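Local coordinates for protein cytochrome C'' (Methylophilus methylotrophus, PDB 1GU2) that binds a covalently attached heme c whose oxidised iron has two axial histidines, and probably serves as a monomeric electron-transfer protein, at residues S51-N63 against F112-K124. Sequence-based numbering, arbitrary orientation.
Sequences SCHTNNPANVGKN and FIAYLLTETKPTK. With HEC (heme c), chain C.
Pro57 wedges its ring between Tyr115, Leu116 and Glu119 at the end of helix 106-118, and its CB, CG and CD each touch the opposite segment. CB lies 3.5 Å from CD2 of Leu116. CG reaches CE2 of Tyr115 and CB of Glu119, each at 3.8 Å. CD comes to 3.4 Å from the hydroxyl oxygen OH of Tyr115. A compact proline suits this place, meeting leucine methyl, phenol ring and glutamate methylenes with its restricted ring.

The phenol joins apolar packing to polar fixing. Tyr115 has CG anti to the backbone N (chi1 163°), which brings the ring obliquely against Pro57. Its OH donates to OE2 of Glu119 (2.6 Å), which accepts on its anti lone pair, while a water bridges OH to the carbonyl O of Asn55. CB and CG of Glu119 cross the proline ring at about a right angle, and the bend at chi2 (-85°) turns the carboxylate back to the phenol.

Farther along, the small CB of Ala58 packs 3.6 Å from N of Pro122. Farther back in the helix, Phe112 has Leu116 CG over one face and the heme methyl CMB over the opposite one.

The type I turn Asn56 to Asn59 follows shortly after the CXXCH heme-binding motif, whose His53 is an axial iron ligand with His95; the turn packs on the C-terminal helix and tail, consistent with a class I-like cytochrome c fold.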
loop_
_atom_site.group_PDB
_atom_site.type_symbol
_atom_site.label_atom_id
_atom_site.label_comp_id
_atom_site.label_asym_id
_atom_site.label_seq_id
_atom_site.Cartn_x
_atom_site.Cartn_y
_atom_site.Cartn_z
ATOM N N SER A 51 -10.670 -3.974 -2.640
ATOM C CA SER A 51 -11.841 -3.793 -3.484
ATOM C C SER A 51 -11.445 -3.426 -4.902
ATOM O O SER A 51 -12.087 -3.871 -5.837
ATOM C CB SER A 51 -12.751 -2.702 -2.951
ATOM O OG SER A 51 -13.275 -3.017 -1.668
ATOM N N CYS A 52 -10.402 -2.590 -5.022
ATOM C CA CYS A 52 -9.902 -2.168 -6.321
ATOM C C CYS A 52 -8.654 -2.927 -6.720
ATOM O O CYS A 52 -8.438 -3.205 -7.897
ATOM C CB CYS A 52 -9.606 -0.660 -6.310
ATOM S SG CYS A 52 -11.122 0.288 -6.112
ATOM N N HIS A 53 -7.788 -3.273 -5.778
ATOM C CA HIS A 53 -6.472 -3.857 -6.130
ATOM C C HIS A 53 -6.497 -5.365 -6.102
ATOM O O HIS A 53 -5.474 -6.006 -6.385
ATOM C CB HIS A 53 -5.401 -3.279 -5.176
ATOM C CG HIS A 53 -5.184 -1.814 -5.395
ATOM N ND1 HIS A 53 -4.613 -1.302 -6.537
ATOM C CD2 HIS A 53 -5.407 -0.732 -4.644
ATOM C CE1 HIS A 53 -4.513 0.036 -6.455
ATOM N NE2 HIS A 53 -5.003 0.415 -5.303
ATOM N N THR A 54 -7.658 -5.977 -5.779
ATOM C CA THR A 54 -7.869 -7.410 -5.553
ATOM C C THR A 54 -7.186 -7.803 -4.261
ATOM O O THR A 54 -6.461 -7.025 -3.627
ATOM C CB THR A 54 -7.484 -8.320 -6.742
ATOM O OG1 THR A 54 -6.080 -8.598 -6.740
ATOM C CG2 THR A 54 -7.735 -7.749 -8.088
ATOM N N ASN A 55 -7.406 -9.071 -3.856
ATOM C CA ASN A 55 -6.747 -9.525 -2.628
ATOM C C ASN A 55 -5.328 -10.003 -2.772
ATOM O O ASN A 55 -4.668 -10.563 -1.894
ATOM C CB ASN A 55 -7.536 -10.657 -1.889
ATOM C CG ASN A 55 -7.625 -11.902 -2.706
ATOM O OD1 ASN A 55 -6.891 -12.123 -3.664
ATOM N ND2 ASN A 55 -8.588 -12.761 -2.334
ATOM N N ASN A 56 -4.683 -9.855 -3.843
ATOM C CA ASN A 56 -3.329 -10.080 -4.304
ATOM C C ASN A 56 -2.810 -8.864 -5.093
ATOM O O ASN A 56 -3.164 -8.667 -6.261
ATOM C CB ASN A 56 -3.264 -11.377 -5.134
ATOM C CG ASN A 56 -1.867 -11.876 -5.389
ATOM O OD1 ASN A 56 -1.585 -13.004 -5.846
ATOM N ND2 ASN A 56 -0.904 -11.060 -5.085
ATOM N N PRO A 57 -1.881 -8.128 -4.489
ATOM C CA PRO A 57 -1.331 -6.942 -5.185
ATOM C C PRO A 57 -0.398 -7.215 -6.336
ATOM O O PRO A 57 0.044 -6.308 -7.051
ATOM C CB PRO A 57 -0.623 -6.232 -4.029
ATOM C CG PRO A 57 -0.190 -7.319 -3.111
ATOM C CD PRO A 57 -1.303 -8.305 -3.148
ATOM N N ALA A 58 -0.068 -8.465 -6.677
ATOM C CA ALA A 58 0.625 -8.932 -7.833
ATOM C C ALA A 58 -0.329 -9.040 -9.021
ATOM O O ALA A 58 0.160 -9.193 -10.159
ATOM C CB ALA A 58 1.294 -10.270 -7.546
ATOM N N ASN A 59 -1.641 -8.940 -8.822
ATOM C CA ASN A 59 -2.600 -9.022 -9.919
ATOM C C ASN A 59 -3.003 -7.650 -10.461
ATOM O O ASN A 59 -2.832 -6.622 -9.811
ATOM C CB ASN A 59 -3.945 -9.726 -9.531
ATOM C CG ASN A 59 -3.718 -11.210 -9.686
ATOM O OD1 ASN A 59 -3.928 -12.066 -10.491
ATOM N ND2 ASN A 59 -3.146 -11.618 -8.603
ATOM N N VAL A 60 -3.590 -7.639 -11.646
ATOM C CA VAL A 60 -4.204 -6.438 -12.202
ATOM C C VAL A 60 -5.502 -6.183 -11.476
ATOM O O VAL A 60 -6.324 -7.070 -11.304
ATOM C CB VAL A 60 -4.405 -6.653 -13.703
ATOM C CG1 VAL A 60 -5.271 -5.560 -14.266
ATOM C CG2 VAL A 60 -3.065 -6.703 -14.434
ATOM N N GLY A 61 -5.709 -4.963 -11.039
ATOM C CA GLY A 61 -6.884 -4.502 -10.345
ATOM C C GLY A 61 -7.892 -3.843 -11.265
ATOM O O GLY A 61 -7.712 -3.771 -12.497
ATOM N N LYS A 62 -8.991 -3.380 -10.672
ATOM C CA LYS A 62 -10.048 -2.710 -11.408
ATOM C C LYS A 62 -10.708 -1.691 -10.473
ATOM O O LYS A 62 -11.160 -2.040 -9.393
ATOM C CB LYS A 62 -11.059 -3.681 -11.958
ATOM C CG LYS A 62 -12.244 -3.013 -12.628
ATOM C CD LYS A 62 -13.007 -4.102 -13.413
ATOM C CE LYS A 62 -14.022 -4.900 -12.620
ATOM N NZ LYS A 62 -15.076 -5.660 -13.406
ATOM N N ASN A 63 -10.743 -0.444 -10.925
ATOM C CA ASN A 63 -11.333 0.645 -10.137
ATOM C C ASN A 63 -12.829 0.427 -10.069
ATOM O O ASN A 63 -13.496 0.443 -11.097
ATOM C CB ASN A 63 -10.920 1.921 -10.861
ATOM C CG ASN A 63 -11.110 3.244 -10.236
ATOM O OD1 ASN A 63 -10.501 4.310 -10.346
ATOM N ND2 ASN A 63 -12.113 3.222 -9.408
ATOM N N PHE A 112 2.778 -1.832 4.856
ATOM C CA PHE A 112 2.180 -2.130 3.569
ATOM C C PHE A 112 3.234 -2.354 2.488
ATOM O O PHE A 112 3.114 -3.297 1.720
ATOM C CB PHE A 112 1.206 -1.011 3.184
ATOM C CG PHE A 112 0.630 -1.255 1.799
ATOM C CD1 PHE A 112 0.929 -0.413 0.750
ATOM C CD2 PHE A 112 -0.201 -2.345 1.609
ATOM C CE1 PHE A 112 0.401 -0.646 -0.507
ATOM C CE2 PHE A 112 -0.706 -2.621 0.372
ATOM C CZ PHE A 112 -0.395 -1.764 -0.662
ATOM N N ILE A 113 4.258 -1.500 2.418
ATOM C CA ILE A 113 5.277 -1.674 1.392
ATOM C C ILE A 113 6.077 -2.932 1.669
ATOM O O ILE A 113 6.409 -3.681 0.735
ATOM C CB ILE A 113 6.135 -0.402 1.212
ATOM C CG1 ILE A 113 5.288 0.823 0.850
ATOM C CG2 ILE A 113 7.233 -0.682 0.199
ATOM C CD1 ILE A 113 6.043 2.140 0.818
ATOM N N ALA A 114 6.340 -3.261 2.921
ATOM C CA ALA A 114 7.024 -4.497 3.261
ATOM C C ALA A 114 6.178 -5.655 2.809
ATOM O O ALA A 114 6.666 -6.619 2.228
ATOM C CB ALA A 114 7.292 -4.560 4.756
ATOM N N TYR A 115 4.871 -5.593 3.025
ATOM C CA TYR A 115 3.963 -6.660 2.520
ATOM C C TYR A 115 4.048 -6.758 1.006
ATOM O O TYR A 115 4.136 -7.849 0.407
ATOM C CB TYR A 115 2.530 -6.372 3.040
ATOM C CG TYR A 115 1.495 -7.157 2.255
ATOM C CD1 TYR A 115 1.504 -8.541 2.285
ATOM C CD2 TYR A 115 0.532 -6.532 1.470
ATOM C CE1 TYR A 115 0.537 -9.241 1.548
ATOM C CE2 TYR A 115 -0.436 -7.205 0.726
ATOM C CZ TYR A 115 -0.397 -8.576 0.807
ATOM O OH TYR A 115 -1.283 -9.302 0.067
ATOM N N LEU A 116 4.034 -5.635 0.277
ATOM C CA LEU A 116 4.178 -5.662 -1.195
ATOM C C LEU A 116 5.455 -6.390 -1.631
ATOM O O LEU A 116 5.405 -7.074 -2.695
ATOM C CB LEU A 116 4.193 -4.273 -1.771
ATOM C CG LEU A 116 2.904 -3.460 -1.755
ATOM C CD1 LEU A 116 3.134 -2.123 -2.457
ATOM C CD2 LEU A 116 1.742 -4.167 -2.407
ATOM N N LEU A 117 6.551 -6.270 -0.904
ATOM C CA LEU A 117 7.824 -6.933 -1.244
ATOM C C LEU A 117 7.671 -8.447 -1.188
ATOM O O LEU A 117 8.472 -9.164 -1.792
ATOM C CB LEU A 117 8.970 -6.509 -0.323
ATOM C CG LEU A 117 9.425 -5.057 -0.392
ATOM C CD1 LEU A 117 10.491 -4.736 0.640
ATOM C CD2 LEU A 117 9.887 -4.716 -1.792
ATOM N N THR A 118 6.684 -8.961 -0.481
ATOM C CA THR A 118 6.551 -10.378 -0.294
ATOM C C THR A 118 5.581 -11.045 -1.288
ATOM O O THR A 118 5.531 -12.274 -1.341
ATOM C CB THR A 118 6.006 -10.781 1.102
ATOM O OG1 THR A 118 4.626 -10.375 1.268
ATOM C CG2 THR A 118 6.901 -10.167 2.123
ATOM N N GLU A 119 4.831 -10.244 -2.029
ATOM C CA GLU A 119 3.813 -10.715 -2.973
ATOM C C GLU A 119 4.407 -10.680 -4.361
ATOM O O GLU A 119 4.390 -9.783 -5.178
ATOM C CB GLU A 119 2.519 -9.901 -2.869
ATOM C CG GLU A 119 1.824 -10.129 -1.543
ATOM C CD GLU A 119 0.958 -11.352 -1.585
ATOM O OE1 GLU A 119 1.255 -12.339 -2.274
ATOM O OE2 GLU A 119 -0.087 -11.370 -0.906
ATOM N N THR A 120 5.044 -11.769 -4.769
ATOM C CA THR A 120 5.804 -11.718 -6.017
ATOM C C THR A 120 5.135 -12.592 -7.071
ATOM O O THR A 120 5.664 -12.724 -8.174
ATOM C CB THR A 120 7.248 -12.199 -5.815
ATOM O OG1 THR A 120 7.184 -13.579 -5.461
ATOM C CG2 THR A 120 7.988 -11.491 -4.663
ATOM N N LYS A 121 4.022 -13.257 -6.758
ATOM C CA LYS A 121 3.404 -14.170 -7.718
ATOM C C LYS A 121 1.910 -13.876 -7.903
ATOM O O LYS A 121 1.113 -13.928 -6.939
ATOM C CB LYS A 121 3.572 -15.625 -7.265
ATOM C CG LYS A 121 5.012 -16.048 -6.988
ATOM C CD LYS A 121 5.617 -16.615 -8.272
ATOM C CE LYS A 121 7.043 -17.087 -8.020
ATOM N NZ LYS A 121 7.881 -17.119 -9.268
ATOM N N PRO A 122 1.484 -13.559 -9.101
ATOM C CA PRO A 122 0.039 -13.379 -9.344
ATOM C C PRO A 122 -0.718 -14.642 -9.065
ATOM O O PRO A 122 -0.292 -15.759 -9.351
ATOM C CB PRO A 122 -0.004 -12.996 -10.824
ATOM C CG PRO A 122 1.360 -12.456 -11.088
ATOM C CD PRO A 122 2.302 -13.296 -10.285
ATOM N N THR A 123 -1.868 -14.641 -8.495
ATOM C CA THR A 123 -2.995 -15.538 -8.529
ATOM C C THR A 123 -3.412 -15.905 -9.946
ATOM O O THR A 123 -3.590 -15.057 -10.830
ATOM C CB THR A 123 -4.251 -14.970 -7.813
ATOM O OG1 THR A 123 -3.922 -14.659 -6.436
ATOM C CG2 THR A 123 -5.386 -16.004 -7.780
ATOM N N LYS A 124 -3.578 -17.186 -10.231
ATOM C CA LYS A 124 -3.887 -17.763 -11.516
ATOM C C LYS A 124 -5.312 -18.318 -11.609
ATOM O O LYS A 124 -5.932 -18.432 -10.545
ATOM C CB LYS A 124 -2.848 -18.856 -11.864
ATOM C CG LYS A 124 -1.574 -18.206 -12.396
ATOM C CD LYS A 124 -0.284 -18.959 -12.337
ATOM C CE LYS A 124 0.259 -19.362 -13.704
ATOM N NZ LYS A 124 1.624 -19.984 -13.623
HETATM FE FE HEC C . -4.994 2.345 -4.704
HETATM C CHA HEC C . -2.771 3.453 -7.060
HETATM C CHB HEC C . -2.394 1.611 -2.621
HETATM C CHC HEC C . -7.242 1.713 -2.183
HETATM C CHD HEC C . -7.565 2.744 -6.941
HETATM N NA HEC C . -2.996 2.436 -4.829
HETATM C C1A HEC C . -2.229 2.943 -5.893
HETATM C C2A HEC C . -0.833 2.867 -5.564
HETATM C C3A HEC C . -0.727 2.307 -4.348
HETATM C C4A HEC C . -2.068 2.075 -3.870
HETATM C CMA HEC C . 0.561 1.998 -3.542
HETATM C CAA HEC C . 0.309 3.345 -6.478
HETATM C CBA HEC C . 0.723 4.799 -6.187
HETATM C CGA HEC C . 1.813 5.267 -7.089
HETATM O O1A HEC C . 1.851 6.479 -7.396
HETATM O O2A HEC C . 2.662 4.472 -7.525
HETATM N NB HEC C . -4.837 1.792 -2.780
HETATM C C1B HEC C . -3.684 1.560 -2.083
HETATM C C2B HEC C . -4.006 1.294 -0.687
HETATM C C3B HEC C . -5.362 1.351 -0.562
HETATM C C4B HEC C . -5.878 1.636 -1.881
HETATM C CMB HEC C . -2.985 1.012 0.430
HETATM C CAB HEC C . -6.246 1.133 0.688
HETATM C CBB HEC C . -5.898 2.121 1.800
HETATM N NC HEC C . -6.992 2.238 -4.594
HETATM C C1C HEC C . -7.742 1.925 -3.459
HETATM C C2C HEC C . -9.138 1.815 -3.821
HETATM C C3C HEC C . -9.236 2.080 -5.158
HETATM C C4C HEC C . -7.911 2.353 -5.639
HETATM C CMC HEC C . -10.221 1.404 -2.803
HETATM C CAC HEC C . -10.449 2.015 -6.086
HETATM C CBC HEC C . -11.587 2.934 -5.653
HETATM N ND HEC C . -5.129 2.960 -6.594
HETATM C C1D HEC C . -6.300 3.095 -7.352
HETATM C C2D HEC C . -6.006 3.757 -8.596
HETATM C C3D HEC C . -4.691 4.126 -8.556
HETATM C C4D HEC C . -4.118 3.520 -7.375
HETATM C CMD HEC C . -7.019 4.033 -9.722
HETATM C CAD HEC C . -3.982 5.067 -9.564
HETATM C CBD HEC C . -3.664 4.375 -10.913
HETATM C CGD HEC C . -2.312 3.693 -10.950
HETATM O O1D HEC C . -2.077 2.773 -11.786
HETATM O O2D HEC C . -1.415 4.075 -10.153
HETATM O O HOH W 1 -3.811 -9.989 0.510
HETATM O O HOH W 2 -6.212 -13.469 -5.593
#